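Local structure of pilin, type IV (Thermus thermophilus, 4BHR) at residues Gln8-Asn13 with Gln38-Pro43; Asn13-Val18 with Val59-Thr64; Gln34-Phe39 with Cys50-Asn55. The protein is a type IV pilin, here its soluble globular part without the N-terminal membrane helix, and probably serves as a subunit of pilus fibres. All coordinates share one frame; numbering follows the deposited sequence.

Contact 1. Residues Gln8-Asn13 with Gln38-Pro43; sequences QAYVRN and QFVANP
Tyr-10 reaches out of helix 6-20 into the loop that follows strand 34-35, and its hydroxyl donates a short hydrogen bond, OH to O of Val-40 at 2.6 Å. OH lies in the plane of the carbonyl, with a C=O...OH angle of 155°, and that oxygen in turn sits at the ring edge, in the plane of the phenol. The side chain is extended to get there, CG anti to the backbone N (chi1 -180°), so that the ring projects away from the helix. Val-40 runs past it in the opposite direction. Val-40 CG1, anti to its own backbone N, comes within 3.5 Å of Tyr-10 CE1, while Val-40 CG2 turns to the helix backbone and meets O of Asn-13 at 3.7 Å. The example illustrates how a type IV pilin holds the lone helix of its globular domain against more than the antiparallel sheet: here an irregular loop packs on one flank of the helix. Pro-43 closes over one face of the phenol, lying alongside the ring and pointing the same way, which is likely to limit rotation of the ring. Pro-43 CA stands 3.9 Å from the centroid of the Tyr-10 ring in a CH-pi contact, displaced toward the rim, and Pro-43 CB lies 3.7 Å from Tyr-10 CZ. Val-40 also packs on Val-14 and Ala-17 further along the helix, and outside the two segments Tyr-10 touches Cys-36 and Pro-44 of the loops.

Contact 2. Residues Asn13-Val18 with Val59-Thr64; sequences NVATAV and VNFTVT
Helix 13-18 crosses strand 61-64 at 147° between their N-to-C directions, running roughly antiparallel to it with the axes 8.8 Å apart at closest approach. Phe-61 has the largest share of the packing. Its CG occupies the crowded position between the backbone N and the carbonyl carbon (chi1 55°), and the ring reaches toward the helix. Val-18 comes to meet it tip to tip: Val-18 CG1, anti to its own backbone N, stands over the middle of one face, 3.6 Å from the centroid of the Phe-61 ring, a well-centred CH-pi contact only 7° off the normal. Ala-15 lies at the edge of the same ring, CB in its plane and 3.7 Å from Phe-61 CE1. Two residues on, Val-63 straddles the helix surface with both branches, CG1 against Val-14 CG1 at 3.7 Å and CG2 against Ala-15 CB at 4.0 Å; the two valines cross obliquely. An alanine in place of Phe-61 would remove the face that Val-18 rests on and the edge beside Ala-15, and would probably loosen the helix over this end of the strand. Val-52 of the adjoining strand touches Val-14, Val-18 and Phe-61, extending the same layer. Such helix-on-sheet packing is the core of the pilin globular domain. Buried and apolar in its side chains, with only the backbone O of Ala-15 near the ring (3.4 Å from Phe-61 CZ), the contact depends on the fit of methyl groups and one aromatic ring and on no hydrogen bond between the segments.

Contact 3. Residues Gln34-Phe39 with Cys50-Asn55; sequences QACDQF and CNVTAN
A disulfide joins the two segments covalently, Cys-36 SG to Cys-50 SG at 2.1 Å, with a chi3 of -65°. The two halves arrive differently: Cys-36 SG is anti to its carbonyl carbon and beside its backbone N, whereas Cys-50 SG is anti to its own backbone N (chi1 -177°). Around the bridge, the backbone adds a second tie, Cys-36 N to O of Cys-50 at 3.1 Å, in which the donor stands above the carbonyl plane, off the lone pairs. Just before it, Gln-34 and Val-52 form an antiparallel hydrogen-bonded pair. Val-52 N gives a bond of 2.9 Å to O of Gln-34, nearly along the C=O axis, and Gln-34 N returns one of 3.1 Å to Val-52 O, this time in the carbonyl plane. Next comes the non-hydrogen-bonded pair Ala-35 and Asn-51, after which the chain leaves the sheet in a 3-10 turn, where Phe-39 N bonds to O of Cys-36. That turn brings the Phe-39 ring tip to tip with Val-52, Phe-39 CD2 to Val-52 CG2 at 3.9 Å; the same methyl lies 4.0 Å from Cys-36 SG. A water accepts from Asp-37 N and gives a weak bond to Cys-50 O. Farther out, helix 6-20 closes over the bridge, with Tyr-10 and Val-14 on Cys-36, while Val-63 touches both cysteines. With strand 34-35 only two residues long at the sheet margin, the disulfide supplies a covalent lock where few backbone bonds are available, in a pilin domain that is likely to work outside the cytoplasm.

From the N terminus, helix 6-20 supplies the first segments of contacts 1 and 2 in succession, sharing Asn-13 at the junction. The chain then passes through strand 34-35 and its 3-10 turn, where contact 3 begins, into the loop with which contact 1 closes back on the helix; Gln-38 and Phe-39 belong to both. Strand 47-54 completes contact 3 as a hairpin, and strand 61-67 completes contact 2. Contact 3 is therefore nested inside the loop closed by contact 2, while contacts 1 and 2 cross. Neighbouring strands link contacts 2 and 3, probably through Thr-64 N and Asn-51 O, so helix, loop and sheet margin form one unit.

Contact 1. Residues Gln8-Asn13 with Gln38-Pro43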
# COMPACT_ATOMS: atom_id res chain seq x y z
N GLN A 8 -7.27 -6.23 4.79
CA GLN A 8 -5.94 -6.13 5.38
C GLN A 8 -4.91 -6.95 4.65
O GLN A 8 -3.80 -6.48 4.40
CB GLN A 8 -5.95 -6.58 6.81
CG GLN A 8 -6.85 -5.80 7.71
CD GLN A 8 -7.00 -6.49 9.05
OE1 GLN A 8 -8.13 -6.77 9.50
NE2 GLN A 8 -5.86 -6.80 9.69
N ALA A 9 -5.29 -8.17 4.26
CA ALA A 9 -4.42 -9.02 3.49
C ALA A 9 -4.03 -8.37 2.17
O ALA A 9 -2.82 -8.35 1.81
CB ALA A 9 -5.10 -10.37 3.23
N TYR A 10 -5.03 -7.81 1.48
CA TYR A 10 -4.76 -7.13 0.23
C TYR A 10 -3.76 -5.97 0.43
O TYR A 10 -2.85 -5.83 -0.36
CB TYR A 10 -6.04 -6.58 -0.37
CG TYR A 10 -5.84 -5.86 -1.70
CD1 TYR A 10 -5.51 -6.57 -2.86
CD2 TYR A 10 -5.96 -4.48 -1.79
CE1 TYR A 10 -5.35 -5.92 -4.06
CE2 TYR A 10 -5.78 -3.82 -3.01
CZ TYR A 10 -5.49 -4.55 -4.14
OH TYR A 10 -5.32 -3.90 -5.34
N VAL A 11 -3.97 -5.16 1.46
CA VAL A 11 -3.07 -4.04 1.75
C VAL A 11 -1.63 -4.50 1.97
O VAL A 11 -0.67 -3.91 1.41
CB VAL A 11 -3.60 -3.17 2.90
CG1 VAL A 11 -2.52 -2.35 3.55
CG2 VAL A 11 -4.80 -2.33 2.40
N ARG A 12 -1.46 -5.60 2.72
CA ARG A 12 -0.14 -6.08 3.04
C ARG A 12 0.50 -6.67 1.79
O ARG A 12 1.70 -6.50 1.57
CB ARG A 12 -0.19 -7.10 4.18
CG ARG A 12 1.20 -7.52 4.69
CD ARG A 12 1.96 -6.35 5.26
NE ARG A 12 3.35 -6.63 5.67
CZ ARG A 12 4.37 -6.60 4.83
NH1 ARG A 12 4.17 -6.39 3.53
NH2 ARG A 12 5.59 -6.83 5.29
N ASN A 13 -0.31 -7.37 0.97
CA ASN A 13 0.19 -7.93 -0.24
C ASN A 13 0.58 -6.85 -1.28
O ASN A 13 1.58 -6.97 -1.99
CB ASN A 13 -0.82 -8.95 -0.81
CG ASN A 13 -1.03 -10.17 0.12
OD1 ASN A 13 -0.17 -10.55 0.95
ND2 ASN A 13 -2.21 -10.77 -0.00
N GLN A 38 -2.24 -1.34 -9.58
CA GLN A 38 -1.05 -1.32 -10.40
C GLN A 38 0.00 -2.22 -9.80
O GLN A 38 1.03 -2.51 -10.43
CB GLN A 38 -0.53 0.12 -10.57
CG GLN A 38 -1.52 1.05 -11.27
CD GLN A 38 -2.02 0.49 -12.59
OE1 GLN A 38 -3.10 -0.13 -12.68
NE2 GLN A 38 -1.22 0.68 -13.64
N PHE A 39 -0.27 -2.74 -8.60
CA PHE A 39 0.64 -3.64 -7.92
C PHE A 39 0.06 -5.03 -7.70
O PHE A 39 0.77 -6.01 -7.82
CB PHE A 39 1.08 -3.03 -6.56
CG PHE A 39 1.85 -1.75 -6.74
CD1 PHE A 39 3.19 -1.79 -7.13
CD2 PHE A 39 1.23 -0.50 -6.56
CE1 PHE A 39 3.88 -0.60 -7.39
CE2 PHE A 39 1.94 0.69 -6.80
CZ PHE A 39 3.27 0.62 -7.19
N VAL A 40 -1.20 -5.07 -7.28
CA VAL A 40 -1.96 -6.33 -7.08
C VAL A 40 -3.37 -6.14 -7.65
O VAL A 40 -4.15 -5.25 -7.20
CB VAL A 40 -2.06 -6.73 -5.60
CG1 VAL A 40 -2.84 -8.02 -5.41
CG2 VAL A 40 -0.68 -6.86 -4.96
N ALA A 41 -3.69 -6.94 -8.68
CA ALA A 41 -5.01 -6.93 -9.29
C ALA A 41 -6.11 -7.47 -8.36
O ALA A 41 -5.86 -8.17 -7.39
CB ALA A 41 -4.97 -7.76 -10.58
N ASN A 42 -7.35 -7.13 -8.69
CA ASN A 42 -8.54 -7.66 -8.01
C ASN A 42 -8.70 -7.44 -6.52
O ASN A 42 -8.70 -8.39 -5.75
CB ASN A 42 -8.75 -9.11 -8.36
CG ASN A 42 -8.96 -9.30 -9.83
OD1 ASN A 42 -9.59 -8.46 -10.48
ND2 ASN A 42 -8.43 -10.37 -10.37
N PRO A 43 -8.84 -6.17 -6.11
CA PRO A 43 -9.06 -5.92 -4.68
C PRO A 43 -10.36 -6.57 -4.24
O PRO A 43 -11.27 -6.76 -5.06
CB PRO A 43 -9.20 -4.41 -4.61
CG PRO A 43 -9.56 -3.98 -5.98
CD PRO A 43 -8.88 -4.94 -6.90

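Contact 2. Residues Asn13-Val18 with Val59-Thr64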
# COMPACT_ATOMS: atom_id res chain seq x y z
N ASN A 13 -0.31 -7.37 0.97
CA ASN A 13 0.19 -7.93 -0.24
C ASN A 13 0.58 -6.85 -1.28
O ASN A 13 1.58 -6.97 -1.99
CB ASN A 13 -0.82 -8.95 -0.81
CG ASN A 13 -1.03 -10.17 0.12
OD1 ASN A 13 -0.17 -10.55 0.95
ND2 ASN A 13 -2.21 -10.77 -0.00
N VAL A 14 -0.17 -5.74 -1.31
CA VAL A 14 0.19 -4.59 -2.14
C VAL A 14 1.53 -4.05 -1.68
O VAL A 14 2.41 -3.72 -2.48
CB VAL A 14 -0.89 -3.50 -2.12
CG1 VAL A 14 -0.35 -2.19 -2.73
CG2 VAL A 14 -2.12 -3.94 -2.88
N ALA A 15 1.69 -3.91 -0.37
CA ALA A 15 2.98 -3.43 0.16
C ALA A 15 4.17 -4.31 -0.22
O ALA A 15 5.19 -3.81 -0.68
CB ALA A 15 2.89 -3.24 1.68
N THR A 16 4.01 -5.64 -0.12
CA THR A 16 5.00 -6.59 -0.64
C THR A 16 5.35 -6.37 -2.11
O THR A 16 6.55 -6.34 -2.49
CB THR A 16 4.54 -8.04 -0.39
OG1 THR A 16 4.46 -8.23 1.02
CG2 THR A 16 5.61 -9.03 -0.95
N ALA A 17 4.30 -6.17 -2.93
CA ALA A 17 4.47 -5.95 -4.35
C ALA A 17 5.17 -4.63 -4.68
O ALA A 17 5.95 -4.55 -5.63
CB ALA A 17 3.12 -6.07 -5.07
N VAL A 18 4.89 -3.57 -3.92
CA VAL A 18 5.56 -2.29 -4.14
C VAL A 18 7.03 -2.44 -3.76
O VAL A 18 7.89 -1.95 -4.49
CB VAL A 18 4.92 -1.17 -3.23
CG1 VAL A 18 5.77 0.12 -3.30
CG2 VAL A 18 3.46 -0.91 -3.56
N VAL A 59 12.10 7.11 0.97
CA VAL A 59 12.48 5.69 0.98
C VAL A 59 11.27 4.76 1.15
O VAL A 59 11.22 3.67 0.55
CB VAL A 59 13.51 5.42 2.12
CG1 VAL A 59 13.76 3.94 2.32
CG2 VAL A 59 14.83 6.13 1.76
N ASN A 60 10.37 5.16 2.04
CA ASN A 60 9.22 4.34 2.43
C ASN A 60 7.95 4.79 1.76
O ASN A 60 7.91 5.85 1.09
CB ASN A 60 9.11 4.39 3.97
CG ASN A 60 10.15 3.53 4.62
OD1 ASN A 60 10.12 2.30 4.48
ND2 ASN A 60 11.12 4.16 5.36
N PHE A 61 6.90 3.98 1.94
CA PHE A 61 5.62 4.27 1.28
C PHE A 61 4.48 3.89 2.21
O PHE A 61 4.66 3.15 3.19
CB PHE A 61 5.49 3.50 -0.06
CG PHE A 61 5.69 2.00 0.11
CD1 PHE A 61 4.57 1.20 0.38
CD2 PHE A 61 6.94 1.40 0.01
CE1 PHE A 61 4.71 -0.19 0.59
CE2 PHE A 61 7.10 0.03 0.22
CZ PHE A 61 5.98 -0.77 0.51
N THR A 62 3.30 4.34 1.88
CA THR A 62 2.08 4.00 2.66
C THR A 62 1.02 3.49 1.69
O THR A 62 0.74 4.11 0.65
CB THR A 62 1.52 5.22 3.42
OG1 THR A 62 2.51 5.70 4.36
CG2 THR A 62 0.23 4.84 4.25
N VAL A 63 0.40 2.37 2.04
CA VAL A 63 -0.69 1.81 1.25
C VAL A 63 -1.95 2.06 2.04
O VAL A 63 -2.01 1.70 3.24
CB VAL A 63 -0.51 0.26 1.10
CG1 VAL A 63 -1.63 -0.30 0.19
CG2 VAL A 63 0.84 -0.05 0.50
N THR A 64 -2.95 2.65 1.39
CA THR A 64 -4.20 2.96 2.09
C THR A 64 -5.43 2.49 1.35
O THR A 64 -5.60 2.78 0.18
CB THR A 64 -4.33 4.48 2.29
OG1 THR A 64 -3.19 4.97 3.00
CG2 THR A 64 -5.62 4.74 3.13

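Contact 3. Residues Gln34-Phe39 with Cys50-Asn55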
# COMPACT_ATOMS: atom_id res chain seq x y z
N GLN A 34 0.17 5.72 -6.95
CA GLN A 34 -0.50 4.84 -7.95
C GLN A 34 -1.65 4.16 -7.27
O GLN A 34 -1.64 4.00 -6.07
CB GLN A 34 0.41 3.73 -8.49
CG GLN A 34 1.66 4.23 -9.22
CD GLN A 34 1.39 5.04 -10.48
OE1 GLN A 34 0.29 5.00 -11.07
NE2 GLN A 34 2.41 5.81 -10.92
N ALA A 35 -2.66 3.79 -8.05
CA ALA A 35 -3.69 2.87 -7.56
C ALA A 35 -3.08 1.51 -7.16
O ALA A 35 -2.13 1.05 -7.75
CB ALA A 35 -4.72 2.64 -8.69
N CYS A 36 -3.67 0.88 -6.15
CA CYS A 36 -3.10 -0.36 -5.64
C CYS A 36 -3.18 -1.41 -6.70
O CYS A 36 -2.41 -2.40 -6.63
CB CYS A 36 -3.85 -0.84 -4.42
SG CYS A 36 -3.56 0.18 -2.97
N ASP A 37 -4.12 -1.26 -7.65
CA ASP A 37 -4.27 -2.33 -8.65
C ASP A 37 -3.16 -2.30 -9.71
O ASP A 37 -3.09 -3.15 -10.58
CB ASP A 37 -5.69 -2.37 -9.23
CG ASP A 37 -6.03 -1.15 -10.08
OD1 ASP A 37 -5.13 -0.32 -10.36
OD2 ASP A 37 -7.21 -1.05 -10.48
N GLN A 38 -2.24 -1.34 -9.58
CA GLN A 38 -1.05 -1.32 -10.40
C GLN A 38 0.00 -2.22 -9.80
O GLN A 38 1.03 -2.51 -10.43
CB GLN A 38 -0.53 0.12 -10.57
CG GLN A 38 -1.52 1.05 -11.27
CD GLN A 38 -2.02 0.49 -12.59
OE1 GLN A 38 -3.10 -0.13 -12.68
NE2 GLN A 38 -1.22 0.68 -13.64
N PHE A 39 -0.27 -2.74 -8.60
CA PHE A 39 0.64 -3.64 -7.92
C PHE A 39 0.06 -5.03 -7.70
O PHE A 39 0.77 -6.01 -7.82
CB PHE A 39 1.08 -3.03 -6.56
CG PHE A 39 1.85 -1.75 -6.74
CD1 PHE A 39 3.19 -1.79 -7.13
CD2 PHE A 39 1.23 -0.50 -6.56
CE1 PHE A 39 3.88 -0.60 -7.39
CE2 PHE A 39 1.94 0.69 -6.80
CZ PHE A 39 3.27 0.62 -7.19
N CYS A 50 -8.11 2.32 -3.21
CA CYS A 50 -6.86 1.92 -2.54
C CYS A 50 -5.74 2.61 -3.28
O CYS A 50 -5.70 2.57 -4.52
CB CYS A 50 -6.65 0.39 -2.61
SG CYS A 50 -5.19 -0.22 -1.75
N ASN A 51 -4.85 3.26 -2.54
CA ASN A 51 -3.74 3.90 -3.20
C ASN A 51 -2.44 3.70 -2.48
O ASN A 51 -2.42 3.34 -1.32
CB ASN A 51 -4.11 5.38 -3.38
CG ASN A 51 -4.40 6.09 -2.05
OD1 ASN A 51 -3.49 6.31 -1.26
ND2 ASN A 51 -5.68 6.41 -1.79
N VAL A 52 -1.31 3.90 -3.18
CA VAL A 52 0.01 3.83 -2.58
C VAL A 52 0.64 5.20 -2.77
O VAL A 52 0.69 5.72 -3.91
CB VAL A 52 0.91 2.82 -3.32
CG1 VAL A 52 2.26 2.70 -2.59
CG2 VAL A 52 0.26 1.43 -3.35
N THR A 53 1.15 5.77 -1.67
CA THR A 53 1.79 7.07 -1.73
C THR A 53 3.20 6.98 -1.17
O THR A 53 3.54 6.14 -0.32
CB THR A 53 1.02 8.16 -0.92
OG1 THR A 53 0.76 7.67 0.42
CG2 THR A 53 -0.28 8.51 -1.61
N ALA A 54 4.08 7.87 -1.67
CA ALA A 54 5.43 7.94 -1.18
C ALA A 54 5.53 8.77 0.09
O ALA A 54 4.97 9.91 0.19
CB ALA A 54 6.33 8.52 -2.26
N ASN A 55 6.26 8.24 1.06
CA ASN A 55 6.49 8.96 2.32
C ASN A 55 7.51 10.09 2.07
O ASN A 55 8.31 10.03 1.13
CB ASN A 55 7.04 8.01 3.38
CG ASN A 55 5.98 7.03 3.94
OD1 ASN A 55 4.92 6.83 3.33
ND2 ASN A 55 6.30 6.38 5.05
O HOH W 1 -6.61 0.09 -6.78